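Local atomic coordinates of cytoplasmic export protein 1 (Saccharomyces cerevisiae, PDB entry 3VWA), a protein that takes part in nuclear tRNA export, binding tRNA and possibly passing aminoacylated tRNAs from export receptors at the nuclear pore to the translation machinery. Residues 434-439 with 470-475; 460-465 with 498-503; 476-481 with 513-518; 483-488 with 520-525. One frame throughout, in Å; residues are numbered along the deposited sequence.

Interaction 1 (434-439 with 470-475); sequences EIRTWT and KDPQVK
R436 sends CG anti to its carbonyl carbon and then bends at chi3 (-53°), while D471 places CG anti to its backbone N (chi1 -173°), so that guanidinium and carboxylate meet nearly coplanar although the two side chains cross at about a right angle. The grip is side-on and two-pronged. R436 NE donates to D471 OD1 at 2.6 Å, almost straight at 170°, and R436 NH1 reaches D471 OD2 at 3.2 Å; each oxygen uses its syn lone pair. The anti lone pair of D471 OD2 accepts the backbone N-H of Q473, N to OD2 2.6 Å, an Asx turn at the approach to helix 474-487. Helices 433-446 and 474-487 are next-but-one neighbours in the HEAT-type alpha-solenoid of this chain, with helix 454-469 between them in sequence. An alanine at D471 would remove both the salt bridge and the Asx turn and would probably loosen the turn leading into helix 474-487. R436 NH2 bonds to D430 O, which further fixes the guanidinium. A second bridge lies beyond T437: the extended chain of K475 runs across this residue, with CG 3.4 Å from T437 OG1 and 3.5 Å from T437 CG2, while the hydroxyl itself bonds to V433 O. K475 NZ then meets the syn lone pair of E434 OE1 at 3.0 Å and, weakly, E434 OE2 at 3.4 Å.

Interaction 2 (460-465 with 498-503); sequences ILATAF and NKILTV
In the HEAT-repeat solenoid of this chain, helix 454-469 packs along helix 493-504, part of the second HEAT repeat, in nearly parallel fashion: the short segments approach to 10.2 Å between axes at a crossing angle of 15°. The contact is small and mostly apolar. At its centre is A462, whose CB points at the facing helix and touches three side chains. V503 CG2 lies 3.8 Å from A462 CB, and I500 CD1 lies 4.1 Å from the same methyl; in I500, CG1 lies anti to the carbonyl carbon, beside the backbone N, and the chain bends at chi2 (-52°). V503 straddles one turn of helix 454-469: with CG1 anti to its own backbone N, that methyl rests 3.9 Å from F465 CB, while CG2 takes the side of A462. Beyond CB, the F465 ring packs on L484 and S487 of helix 474-487, so this residue joins the contact to the other layer. The one polar end that takes part turns off the contact: K499 lays its aliphatic chain past the alanine, bends at chi3 and carries NZ to N459 OD1 on the same helix as A462. Around K499 the helix widens into a pi-type turn at 498-500. The closest approach of the two segments is that of K499 CD to A462 CB, 3.7 Å.

Interaction 3 (476-481 with 513-518); sequences PRLAAL and PIVRGR
L478 and I514 cross at about a right angle, and L478 CD2 presses against I514 CG1 at 3.4 Å, tighter than ordinary van der Waals contact. I514 has chi1 of 122°, away from any staggered position, consistent with a crowded fit. The same L478 methyl also meets V515 CG2 at 3.8 Å and R518 CD at 3.8 Å, so it fills the groove between successive turns of the facing helix. A valine at L478 would probably lose part of this reach and leave I514, V515 and R518 less well packed. One turn on, L481 CD1 lies 3.9 Å from V515 CG1 and 3.8 Å from R518 CB. Around this apolar layer, R518 extends from CG to NE so that its guanidinium takes I514 CD1 over one face, off toward the rim, and a water in its plane at the edge. That water accepts from R518 NH1 at 2.9 Å and donates to L478 O at 2.6 Å. Further out, the guanidinium of R477 forms a salt bridge with D510 and bonds to D471 O, tying together the two turns that precede these helices. Helices 474-487 and 513-536, the latter starting within the second HEAT repeat, lie side by side in one solenoid layer; segments 476-481 and 513-518 run 8° from parallel. With direct contacts apolar, cohesion probably comes mainly from burying aliphatic carbon, the water adding a polar link.

Interaction 4 (483-488 with 520-525); sequences GLEKSI and KILFEE
Helix segment 483-487 runs beside 520-525 at a crossing angle of 19° and an axis distance of 10.3 Å, with E485 and L522 nearest in the backbone. This is same-layer packing in the HEAT-repeat solenoid, between helix 474-487 and the long helix 513-536, which begins within the second HEAT repeat. L522 fills the middle. Its CG is anti to the backbone N, and its chi2 of -134° lies away from a staggered position. This turns L522 CD2 onto the backbone of the other helix, 3.5 Å from E485 CA, while L522 CD1 rests 3.7 Å from L484 CB. L484 also packs on I500 and I504 of helix 493-504, which places the leucine pair against the second layer. Past the end of this apolar patch, I488 meets the stem of E525: CD1 of I488 lies 3.8 Å from E525 CG, the two side chains crossing obliquely. E485 and E525, both extended, cross at about a right angle, their nearest charged atoms, E485 OE1 and E525 OE2, standing 5.5 Å apart. Two outside bonds reinforce the pairing, from Y526 OH to L484 O and from K529 NZ to I488 O. A single water completes the contact, spending both protons across the gap: it donates to E485 O at 2.6 Å and to E525 OE1 at 2.6 Å.

Beyond the kinase-like domain, the four contacts lie at the C-terminal end of the helical solenoid. Interaction 1 is the first to close, joining helix 433-446 to the start of helix 474-487 around helix 454-469. Interaction 2 starts inside that loop and ends on helix 493-504, so it crosses interaction 1 and interactions 3 and 4, which span helix 493-504. Interactions 3 and 4 follow interaction 1 in series, cross each other, and pair successive parts of helices 474-487 and 513-536. R477 couples interactions 1 and 3 through D471 O; the F465 ring of interaction 2 packs on G483, L484 and S487 of interaction 4, uniting the two helical layers. Helix 474-487 serves interactions 1, 3 and 4.

Interaction 1 (434-439 with 470-475)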
loop_
_atom_site.group_PDB
_atom_site.type_symbol
_atom_site.label_atom_id
_atom_site.label_comp_id
_atom_site.label_asym_id
_atom_site.label_seq_id
_atom_site.Cartn_x
_atom_site.Cartn_y
_atom_site.Cartn_z
ATOM N N GLU A 434 18.539 -31.801 -4.630
ATOM C CA GLU A 434 17.894 -30.645 -5.218
ATOM C C GLU A 434 18.750 -29.338 -4.989
ATOM O O GLU A 434 18.952 -28.534 -5.908
ATOM C CB GLU A 434 16.451 -30.592 -4.747
ATOM C CG GLU A 434 15.516 -29.717 -5.566
ATOM C CD GLU A 434 15.335 -30.193 -7.003
ATOM O OE1 GLU A 434 15.499 -31.415 -7.264
ATOM O OE2 GLU A 434 15.025 -29.348 -7.873
ATOM N N ILE A 435 19.325 -29.222 -3.807
ATOM C CA ILE A 435 20.141 -28.106 -3.416
ATOM C C ILE A 435 21.441 -28.145 -4.157
ATOM O O ILE A 435 21.900 -27.103 -4.626
ATOM C CB ILE A 435 20.379 -28.080 -1.875
ATOM C CG1 ILE A 435 19.062 -27.794 -1.152
ATOM C CG2 ILE A 435 21.431 -27.020 -1.488
ATOM C CD1 ILE A 435 19.151 -27.803 0.383
ATOM N N ARG A 436 22.046 -29.335 -4.266
ATOM C CA ARG A 436 23.233 -29.512 -5.141
ATOM C C ARG A 436 23.037 -29.100 -6.594
ATOM O O ARG A 436 23.913 -28.410 -7.160
ATOM C CB ARG A 436 23.874 -30.912 -5.028
ATOM C CG ARG A 436 24.195 -31.264 -3.535
ATOM C CD ARG A 436 25.207 -32.361 -3.360
ATOM N NE ARG A 436 24.848 -33.581 -4.112
ATOM C CZ ARG A 436 23.988 -34.522 -3.716
ATOM N NH1 ARG A 436 23.794 -35.579 -4.509
ATOM N NH2 ARG A 436 23.340 -34.428 -2.542
ATOM N N THR A 437 21.913 -29.521 -7.177
ATOM C CA THR A 437 21.519 -29.210 -8.557
ATOM C C THR A 437 21.392 -27.681 -8.712
ATOM O O THR A 437 22.016 -27.074 -9.612
ATOM C CB THR A 437 20.197 -29.949 -8.930
ATOM O OG1 THR A 437 20.349 -31.361 -8.686
ATOM C CG2 THR A 437 19.796 -29.762 -10.420
ATOM N N TRP A 438 20.628 -27.049 -7.819
ATOM C CA TRP A 438 20.366 -25.617 -7.918
ATOM C C TRP A 438 21.610 -24.786 -7.622
ATOM O O TRP A 438 21.778 -23.716 -8.216
ATOM C CB TRP A 438 19.190 -25.178 -7.040
ATOM C CG TRP A 438 17.874 -25.308 -7.746
ATOM C CD1 TRP A 438 16.996 -26.382 -7.700
ATOM C CD2 TRP A 438 17.291 -24.385 -8.705
ATOM N NE1 TRP A 438 15.914 -26.174 -8.517
ATOM C CE2 TRP A 438 16.040 -25.010 -9.169
ATOM C CE3 TRP A 438 17.680 -23.166 -9.252
ATOM C CZ2 TRP A 438 15.213 -24.393 -10.088
ATOM C CZ3 TRP A 438 16.837 -22.562 -10.195
ATOM C CH2 TRP A 438 15.642 -23.163 -10.605
ATOM N N THR A 439 22.479 -25.248 -6.719
ATOM C CA THR A 439 23.686 -24.484 -6.431
ATOM C C THR A 439 24.528 -24.165 -7.664
ATOM O O THR A 439 25.020 -23.042 -7.809
ATOM C CB THR A 439 24.608 -25.182 -5.392
ATOM O OG1 THR A 439 23.887 -25.343 -4.163
ATOM C CG2 THR A 439 25.881 -24.317 -5.118
ATOM N N LYS A 470 31.296 -34.611 -10.948
ATOM C CA LYS A 470 31.643 -35.769 -10.137
ATOM C C LYS A 470 30.487 -36.176 -9.228
ATOM O O LYS A 470 30.676 -37.050 -8.392
ATOM C CB LYS A 470 32.838 -35.519 -9.179
ATOM C CG LYS A 470 33.895 -34.550 -9.647
ATOM C CD LYS A 470 35.320 -35.032 -9.417
ATOM C CE LYS A 470 36.266 -34.118 -10.217
ATOM N NZ LYS A 470 37.167 -34.847 -11.143
ATOM N N ASP A 471 29.318 -35.551 -9.332
ATOM C CA ASP A 471 28.304 -35.809 -8.301
ATOM C C ASP A 471 27.845 -37.271 -8.459
ATOM O O ASP A 471 27.720 -37.741 -9.608
ATOM C CB ASP A 471 27.132 -34.802 -8.409
ATOM C CG ASP A 471 26.122 -34.908 -7.267
ATOM O OD1 ASP A 471 26.178 -34.094 -6.300
ATOM O OD2 ASP A 471 25.229 -35.785 -7.322
ATOM N N PRO A 472 27.598 -37.979 -7.331
ATOM C CA PRO A 472 26.994 -39.340 -7.384
ATOM C C PRO A 472 25.615 -39.362 -8.053
ATOM O O PRO A 472 25.268 -40.330 -8.722
ATOM C CB PRO A 472 26.848 -39.753 -5.911
ATOM C CG PRO A 472 27.119 -38.521 -5.083
ATOM C CD PRO A 472 27.967 -37.597 -5.954
ATOM N N GLN A 473 24.832 -38.300 -7.897
ATOM C CA GLN A 473 23.540 -38.275 -8.552
ATOM C C GLN A 473 23.606 -37.641 -9.930
ATOM O O GLN A 473 24.460 -36.799 -10.171
ATOM C CB GLN A 473 22.545 -37.585 -7.650
ATOM C CG GLN A 473 22.585 -38.171 -6.255
ATOM C CD GLN A 473 22.049 -39.573 -6.226
ATOM O OE1 GLN A 473 21.006 -39.836 -6.811
ATOM N NE2 GLN A 473 22.761 -40.491 -5.542
ATOM N N VAL A 474 22.707 -38.066 -10.825
ATOM C CA VAL A 474 22.676 -37.612 -12.213
ATOM C C VAL A 474 22.216 -36.157 -12.347
ATOM O O VAL A 474 22.689 -35.429 -13.225
ATOM C CB VAL A 474 21.829 -38.565 -13.102
ATOM C CG1 VAL A 474 21.508 -37.989 -14.489
ATOM C CG2 VAL A 474 22.558 -39.879 -13.287
ATOM N N LYS A 475 21.329 -35.703 -11.473
ATOM C CA LYS A 475 20.721 -34.396 -11.687
ATOM C C LYS A 475 21.731 -33.220 -11.683
ATOM O O LYS A 475 21.618 -32.350 -12.533
ATOM C CB LYS A 475 19.547 -34.145 -10.737
ATOM C CG LYS A 475 18.636 -32.997 -11.189
ATOM C CD LYS A 475 17.370 -32.867 -10.317
ATOM C CE LYS A 475 16.388 -31.851 -10.904
ATOM N NZ LYS A 475 15.070 -31.797 -10.198
#

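Interaction 2 (460-465 with 498-503)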
loop_
_atom_site.group_PDB
_atom_site.type_symbol
_atom_site.label_atom_id
_atom_site.label_comp_id
_atom_site.label_asym_id
_atom_site.label_seq_id
_atom_site.Cartn_x
_atom_site.Cartn_y
_atom_site.Cartn_z
ATOM N N ILE A 460 36.392 -19.819 -11.091
ATOM C CA ILE A 460 35.153 -20.087 -10.393
ATOM C C ILE A 460 34.195 -21.016 -11.130
ATOM O O ILE A 460 33.657 -21.973 -10.556
ATOM C CB ILE A 460 34.469 -18.752 -10.081
ATOM C CG1 ILE A 460 35.286 -18.020 -9.004
ATOM C CG2 ILE A 460 32.995 -18.973 -9.716
ATOM C CD1 ILE A 460 34.809 -16.596 -8.812
ATOM N N LEU A 461 33.990 -20.751 -12.408
ATOM C CA LEU A 461 33.080 -21.604 -13.153
ATOM C C LEU A 461 33.649 -23.007 -13.346
ATOM O O LEU A 461 32.931 -24.026 -13.106
ATOM C CB LEU A 461 32.716 -20.964 -14.512
ATOM C CG LEU A 461 31.824 -19.709 -14.384
ATOM C CD1 LEU A 461 31.734 -18.890 -15.674
ATOM C CD2 LEU A 461 30.445 -20.029 -13.768
ATOM N N ALA A 462 34.915 -23.080 -13.787
ATOM C CA ALA A 462 35.524 -24.409 -14.076
ATOM C C ALA A 462 35.482 -25.265 -12.851
ATOM O O ALA A 462 35.151 -26.455 -12.941
ATOM C CB ALA A 462 36.950 -24.328 -14.618
ATOM N N THR A 463 35.829 -24.670 -11.702
ATOM C CA THR A 463 35.842 -25.421 -10.432
ATOM C C THR A 463 34.428 -25.920 -10.016
ATOM O O THR A 463 34.252 -27.046 -9.548
ATOM C CB THR A 463 36.392 -24.568 -9.259
ATOM O OG1 THR A 463 37.655 -23.974 -9.605
ATOM C CG2 THR A 463 36.537 -25.427 -7.988
ATOM N N ALA A 464 33.441 -25.052 -10.125
ATOM C CA ALA A 464 32.088 -25.407 -9.734
ATOM C C ALA A 464 31.524 -26.492 -10.651
ATOM O O ALA A 464 30.837 -27.408 -10.177
ATOM C CB ALA A 464 31.199 -24.163 -9.754
ATOM N N PHE A 465 31.794 -26.389 -11.958
ATOM C CA PHE A 465 31.297 -27.392 -12.911
ATOM C C PHE A 465 31.996 -28.762 -12.776
ATOM O O PHE A 465 31.377 -29.814 -12.902
ATOM C CB PHE A 465 31.485 -26.890 -14.347
ATOM C CG PHE A 465 30.616 -25.718 -14.724
ATOM C CD1 PHE A 465 29.283 -25.643 -14.326
ATOM C CD2 PHE A 465 31.114 -24.715 -15.534
ATOM C CE1 PHE A 465 28.471 -24.566 -14.704
ATOM C CE2 PHE A 465 30.309 -23.665 -15.922
ATOM C CZ PHE A 465 28.989 -23.586 -15.506
ATOM N N ASN A 498 42.906 -23.914 -22.686
ATOM C CA ASN A 498 43.751 -24.020 -21.484
ATOM C C ASN A 498 43.055 -24.933 -20.491
ATOM O O ASN A 498 43.710 -25.496 -19.646
ATOM C CB ASN A 498 43.837 -22.671 -20.708
ATOM C CG ASN A 498 44.955 -21.733 -21.186
ATOM O OD1 ASN A 498 45.184 -21.523 -22.403
ATOM N ND2 ASN A 498 45.660 -21.131 -20.197
ATOM N N LYS A 499 41.720 -24.977 -20.506
ATOM C CA LYS A 499 41.019 -25.426 -19.298
ATOM C C LYS A 499 39.663 -26.093 -19.476
ATOM O O LYS A 499 39.431 -27.184 -18.979
ATOM C CB LYS A 499 40.848 -24.206 -18.370
ATOM C CG LYS A 499 40.138 -24.503 -17.053
ATOM C CD LYS A 499 40.099 -23.247 -16.200
ATOM C CE LYS A 499 41.498 -22.911 -15.669
ATOM N NZ LYS A 499 41.365 -22.411 -14.274
ATOM N N ILE A 500 38.736 -25.428 -20.164
ATOM C CA ILE A 500 37.317 -25.906 -20.214
ATOM C C ILE A 500 37.117 -27.260 -20.944
ATOM O O ILE A 500 36.213 -28.076 -20.559
ATOM C CB ILE A 500 36.397 -24.799 -20.833
ATOM C CG1 ILE A 500 36.642 -23.441 -20.156
ATOM C CG2 ILE A 500 34.948 -25.144 -20.698
ATOM C CD1 ILE A 500 36.544 -23.518 -18.649
ATOM N N LEU A 501 37.937 -27.539 -21.972
ATOM C CA LEU A 501 37.798 -28.839 -22.692
ATOM C C LEU A 501 37.833 -30.051 -21.787
ATOM O O LEU A 501 37.002 -30.926 -21.936
ATOM C CB LEU A 501 38.839 -29.033 -23.788
ATOM C CG LEU A 501 38.861 -27.981 -24.897
ATOM C CD1 LEU A 501 39.949 -28.356 -25.886
ATOM C CD2 LEU A 501 37.485 -27.899 -25.587
ATOM N N THR A 502 38.793 -30.074 -20.860
ATOM C CA THR A 502 38.941 -31.122 -19.881
ATOM C C THR A 502 38.003 -31.043 -18.667
ATOM O O THR A 502 37.942 -31.986 -17.863
ATOM C CB THR A 502 40.421 -31.265 -19.435
ATOM O OG1 THR A 502 40.981 -29.981 -19.123
ATOM C CG2 THR A 502 41.248 -31.854 -20.514
ATOM N N VAL A 503 37.291 -29.920 -18.498
ATOM C CA VAL A 503 36.130 -29.871 -17.593
ATOM C C VAL A 503 34.931 -30.584 -18.257
ATOM O O VAL A 503 34.199 -31.316 -17.608
ATOM C CB VAL A 503 35.683 -28.424 -17.260
ATOM C CG1 VAL A 503 34.347 -28.480 -16.516
ATOM C CG2 VAL A 503 36.759 -27.643 -16.462
#

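Interaction 3 (476-481 with 513-518)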
loop_
_atom_site.group_PDB
_atom_site.type_symbol
_atom_site.label_atom_id
_atom_site.label_comp_id
_atom_site.label_asym_id
_atom_site.label_seq_id
_atom_site.Cartn_x
_atom_site.Cartn_y
_atom_site.Cartn_z
ATOM N N PRO A 476 22.683 -33.185 -10.730
ATOM C CA PRO A 476 23.679 -32.098 -10.661
ATOM C C PRO A 476 24.714 -32.136 -11.789
ATOM O O PRO A 476 25.243 -31.090 -12.182
ATOM C CB PRO A 476 24.339 -32.299 -9.297
ATOM C CG PRO A 476 23.278 -33.093 -8.490
ATOM C CD PRO A 476 22.730 -34.037 -9.520
ATOM N N ARG A 477 24.945 -33.323 -12.347
ATOM C CA ARG A 477 25.793 -33.468 -13.527
ATOM C C ARG A 477 25.115 -32.818 -14.713
ATOM O O ARG A 477 25.714 -31.973 -15.415
ATOM C CB ARG A 477 26.133 -34.950 -13.758
ATOM C CG ARG A 477 26.491 -35.661 -12.450
ATOM C CD ARG A 477 27.558 -36.721 -12.621
ATOM N NE ARG A 477 27.082 -37.823 -13.423
ATOM C CZ ARG A 477 26.485 -38.909 -12.926
ATOM N NH1 ARG A 477 26.315 -39.039 -11.619
ATOM N NH2 ARG A 477 26.049 -39.855 -13.738
ATOM N N LEU A 478 23.840 -33.144 -14.911
ATOM C CA LEU A 478 23.029 -32.498 -15.949
ATOM C C LEU A 478 22.948 -30.984 -15.775
ATOM O O LEU A 478 22.797 -30.258 -16.735
ATOM C CB LEU A 478 21.619 -33.074 -15.897
ATOM C CG LEU A 478 21.482 -34.564 -16.266
ATOM C CD1 LEU A 478 20.078 -35.013 -15.968
ATOM C CD2 LEU A 478 21.831 -34.867 -17.715
ATOM N N ALA A 479 22.975 -30.513 -14.535
ATOM C CA ALA A 479 22.915 -29.096 -14.279
ATOM C C ALA A 479 24.278 -28.461 -14.624
ATOM O O ALA A 479 24.344 -27.312 -14.976
ATOM C CB ALA A 479 22.573 -28.815 -12.806
ATOM N N ALA A 480 25.366 -29.182 -14.455
ATOM C CA ALA A 480 26.665 -28.649 -14.878
ATOM C C ALA A 480 26.693 -28.451 -16.398
ATOM O O ALA A 480 27.038 -27.381 -16.897
ATOM C CB ALA A 480 27.795 -29.562 -14.443
ATOM N N LEU A 481 26.274 -29.473 -17.123
ATOM C CA LEU A 481 26.308 -29.407 -18.577
ATOM C C LEU A 481 25.471 -28.254 -19.042
ATOM O O LEU A 481 25.790 -27.613 -20.047
ATOM C CB LEU A 481 25.796 -30.697 -19.180
ATOM C CG LEU A 481 26.632 -31.917 -18.867
ATOM C CD1 LEU A 481 25.948 -33.155 -19.463
ATOM C CD2 LEU A 481 28.006 -31.702 -19.480
ATOM N N PRO A 513 23.577 -42.701 -19.523
ATOM C CA PRO A 513 23.545 -42.440 -20.989
ATOM C C PRO A 513 23.117 -41.003 -21.312
ATOM O O PRO A 513 23.575 -40.411 -22.306
ATOM C CB PRO A 513 22.514 -43.447 -21.533
ATOM C CG PRO A 513 21.861 -44.088 -20.344
ATOM C CD PRO A 513 22.554 -43.673 -19.075
ATOM N N ILE A 514 22.265 -40.430 -20.469
ATOM C CA ILE A 514 21.739 -39.110 -20.785
ATOM C C ILE A 514 22.843 -38.029 -20.635
ATOM O O ILE A 514 22.883 -37.075 -21.401
ATOM C CB ILE A 514 20.352 -38.771 -20.139
ATOM C CG1 ILE A 514 20.407 -37.533 -19.264
ATOM C CG2 ILE A 514 19.633 -39.968 -19.490
ATOM C CD1 ILE A 514 19.186 -36.657 -19.470
ATOM N N VAL A 515 23.769 -38.228 -19.691
ATOM C CA VAL A 515 24.883 -37.292 -19.537
ATOM C C VAL A 515 25.829 -37.425 -20.688
ATOM O O VAL A 515 26.294 -36.408 -21.230
ATOM C CB VAL A 515 25.666 -37.506 -18.222
ATOM C CG1 VAL A 515 26.944 -36.669 -18.203
ATOM C CG2 VAL A 515 24.781 -37.216 -17.026
ATOM N N ARG A 516 26.181 -38.665 -21.031
ATOM C CA ARG A 516 27.089 -38.886 -22.158
ATOM C C ARG A 516 26.528 -38.226 -23.371
ATOM O O ARG A 516 27.263 -37.604 -24.113
ATOM C CB ARG A 516 27.304 -40.381 -22.465
ATOM C CG ARG A 516 28.082 -41.141 -21.409
ATOM C CD ARG A 516 28.302 -42.603 -21.797
ATOM N NE ARG A 516 27.303 -43.503 -21.193
ATOM C CZ ARG A 516 26.426 -44.183 -21.912
ATOM N NH1 ARG A 516 26.442 -44.036 -23.212
ATOM N NH2 ARG A 516 25.536 -44.988 -21.357
ATOM N N GLY A 517 25.213 -38.381 -23.598
ATOM C CA GLY A 517 24.576 -37.823 -24.833
ATOM C C GLY A 517 24.649 -36.289 -24.824
ATOM O O GLY A 517 25.028 -35.642 -25.817
ATOM N N ARG A 518 24.276 -35.677 -23.699
ATOM C CA ARG A 518 24.365 -34.196 -23.631
ATOM C C ARG A 518 25.787 -33.703 -23.644
ATOM O O ARG A 518 26.050 -32.680 -24.217
ATOM C CB ARG A 518 23.598 -33.601 -22.450
ATOM C CG ARG A 518 22.158 -34.123 -22.408
ATOM C CD ARG A 518 21.376 -33.516 -21.267
ATOM N NE ARG A 518 19.967 -33.849 -21.411
ATOM C CZ ARG A 518 19.007 -33.256 -20.725
ATOM N NH1 ARG A 518 19.323 -32.321 -19.851
ATOM N NH2 ARG A 518 17.745 -33.608 -20.904
HETATM O O HOH W 1 21.799 -30.986 -19.064
#

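Interaction 4 (483-488 with 520-525)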
loop_
_atom_site.group_PDB
_atom_site.type_symbol
_atom_site.label_atom_id
_atom_site.label_comp_id
_atom_site.label_asym_id
_atom_site.label_seq_id
_atom_site.Cartn_x
_atom_site.Cartn_y
_atom_site.Cartn_z
ATOM N N GLY A 483 24.766 -25.322 -17.372
ATOM C CA GLY A 483 25.460 -24.085 -17.106
ATOM C C GLY A 483 26.649 -23.917 -18.003
ATOM O O GLY A 483 27.026 -22.789 -18.312
ATOM N N LEU A 484 27.258 -25.019 -18.439
ATOM C CA LEU A 484 28.379 -24.929 -19.420
ATOM C C LEU A 484 27.894 -24.526 -20.791
ATOM O O LEU A 484 28.583 -23.784 -21.524
ATOM C CB LEU A 484 29.150 -26.246 -19.488
ATOM C CG LEU A 484 30.117 -26.545 -18.330
ATOM C CD1 LEU A 484 30.332 -28.035 -18.102
ATOM C CD2 LEU A 484 31.436 -25.915 -18.746
ATOM N N GLU A 485 26.697 -24.999 -21.159
ATOM C CA GLU A 485 26.132 -24.595 -22.452
ATOM C C GLU A 485 25.863 -23.090 -22.439
ATOM O O GLU A 485 26.262 -22.355 -23.346
ATOM C CB GLU A 485 24.838 -25.368 -22.744
ATOM C CG GLU A 485 24.170 -25.037 -24.080
ATOM C CD GLU A 485 22.753 -25.605 -24.122
ATOM O OE1 GLU A 485 22.559 -26.789 -23.800
ATOM O OE2 GLU A 485 21.823 -24.865 -24.438
ATOM N N LYS A 486 25.209 -22.631 -21.378
ATOM C CA LYS A 486 24.955 -21.219 -21.247
ATOM C C LYS A 486 26.219 -20.398 -21.025
ATOM O O LYS A 486 26.173 -19.228 -21.218
ATOM C CB LYS A 486 23.940 -20.911 -20.140
ATOM C CG LYS A 486 22.633 -21.698 -20.209
ATOM C CD LYS A 486 21.807 -21.357 -21.446
ATOM C CE LYS A 486 20.323 -21.600 -21.173
ATOM N NZ LYS A 486 19.569 -21.641 -22.448
ATOM N N SER A 487 27.330 -20.992 -20.633
ATOM C CA SER A 487 28.507 -20.181 -20.259
ATOM C C SER A 487 29.501 -20.000 -21.339
ATOM O O SER A 487 30.526 -19.342 -21.128
ATOM C CB SER A 487 29.233 -20.833 -19.105
ATOM O OG SER A 487 28.441 -20.601 -17.968
ATOM N N ILE A 488 29.218 -20.601 -22.495
ATOM C CA ILE A 488 30.197 -20.637 -23.563
ATOM C C ILE A 488 30.621 -19.231 -23.953
ATOM O O ILE A 488 31.788 -18.983 -24.223
ATOM C CB ILE A 488 29.679 -21.466 -24.792
ATOM C CG1 ILE A 488 30.822 -21.802 -25.718
ATOM C CG2 ILE A 488 28.535 -20.743 -25.536
ATOM C CD1 ILE A 488 30.468 -22.765 -26.844
ATOM N N LYS A 520 28.349 -34.906 -25.151
ATOM C CA LYS A 520 28.901 -34.976 -26.508
ATOM C C LYS A 520 28.479 -33.746 -27.341
ATOM O O LYS A 520 29.283 -33.158 -28.063
ATOM C CB LYS A 520 28.511 -36.284 -27.220
ATOM C CG LYS A 520 29.095 -36.373 -28.624
ATOM C CD LYS A 520 29.149 -37.805 -29.156
ATOM C CE LYS A 520 28.129 -37.998 -30.259
ATOM N NZ LYS A 520 28.520 -37.258 -31.485
ATOM N N ILE A 521 27.230 -33.332 -27.180
ATOM C CA ILE A 521 26.697 -32.256 -27.982
ATOM C C ILE A 521 27.339 -30.946 -27.513
ATOM O O ILE A 521 27.695 -30.111 -28.286
ATOM C CB ILE A 521 25.154 -32.237 -27.912
ATOM C CG1 ILE A 521 24.549 -33.509 -28.544
ATOM C CG2 ILE A 521 24.613 -31.014 -28.629
ATOM C CD1 ILE A 521 23.028 -33.695 -28.287
ATOM N N LEU A 522 27.516 -30.813 -26.213
ATOM C CA LEU A 522 28.135 -29.657 -25.613
ATOM C C LEU A 522 29.580 -29.525 -26.029
ATOM O O LEU A 522 30.037 -28.473 -26.477
ATOM C CB LEU A 522 28.066 -29.900 -24.114
ATOM C CG LEU A 522 27.984 -28.760 -23.103
ATOM C CD1 LEU A 522 28.975 -29.015 -21.973
ATOM C CD2 LEU A 522 27.973 -27.329 -23.633
ATOM N N PHE A 523 30.314 -30.621 -25.868
ATOM C CA PHE A 523 31.688 -30.723 -26.291
ATOM C C PHE A 523 31.923 -30.267 -27.721
ATOM O O PHE A 523 32.887 -29.518 -27.998
ATOM C CB PHE A 523 32.094 -32.195 -26.168
ATOM C CG PHE A 523 33.578 -32.437 -26.224
ATOM C CD1 PHE A 523 34.458 -31.717 -25.397
ATOM C CD2 PHE A 523 34.113 -33.411 -27.077
ATOM C CE1 PHE A 523 35.841 -31.956 -25.432
ATOM C CE2 PHE A 523 35.485 -33.659 -27.108
ATOM C CZ PHE A 523 36.362 -32.947 -26.256
ATOM N N GLU A 524 31.092 -30.752 -28.648
ATOM C CA GLU A 524 31.259 -30.378 -30.074
ATOM C C GLU A 524 31.094 -28.898 -30.266
ATOM O O GLU A 524 31.811 -28.261 -31.041
ATOM C CB GLU A 524 30.187 -31.011 -30.982
ATOM C CG GLU A 524 29.891 -32.450 -30.723
ATOM C CD GLU A 524 30.660 -33.375 -31.612
ATOM O OE1 GLU A 524 30.067 -34.411 -32.032
ATOM O OE2 GLU A 524 31.846 -33.070 -31.877
ATOM N N GLU A 525 30.102 -28.341 -29.592
ATOM C CA GLU A 525 29.881 -26.910 -29.736
ATOM C C GLU A 525 31.123 -26.110 -29.211
ATOM O O GLU A 525 31.525 -25.100 -29.805
ATOM C CB GLU A 525 28.566 -26.549 -29.031
ATOM C CG GLU A 525 28.291 -25.045 -28.951
ATOM C CD GLU A 525 27.073 -24.698 -28.108
ATOM O OE1 GLU A 525 26.835 -23.466 -27.967
ATOM O OE2 GLU A 525 26.343 -25.630 -27.614
HETATM O O HOH W 2 25.602 -22.444 -25.857
#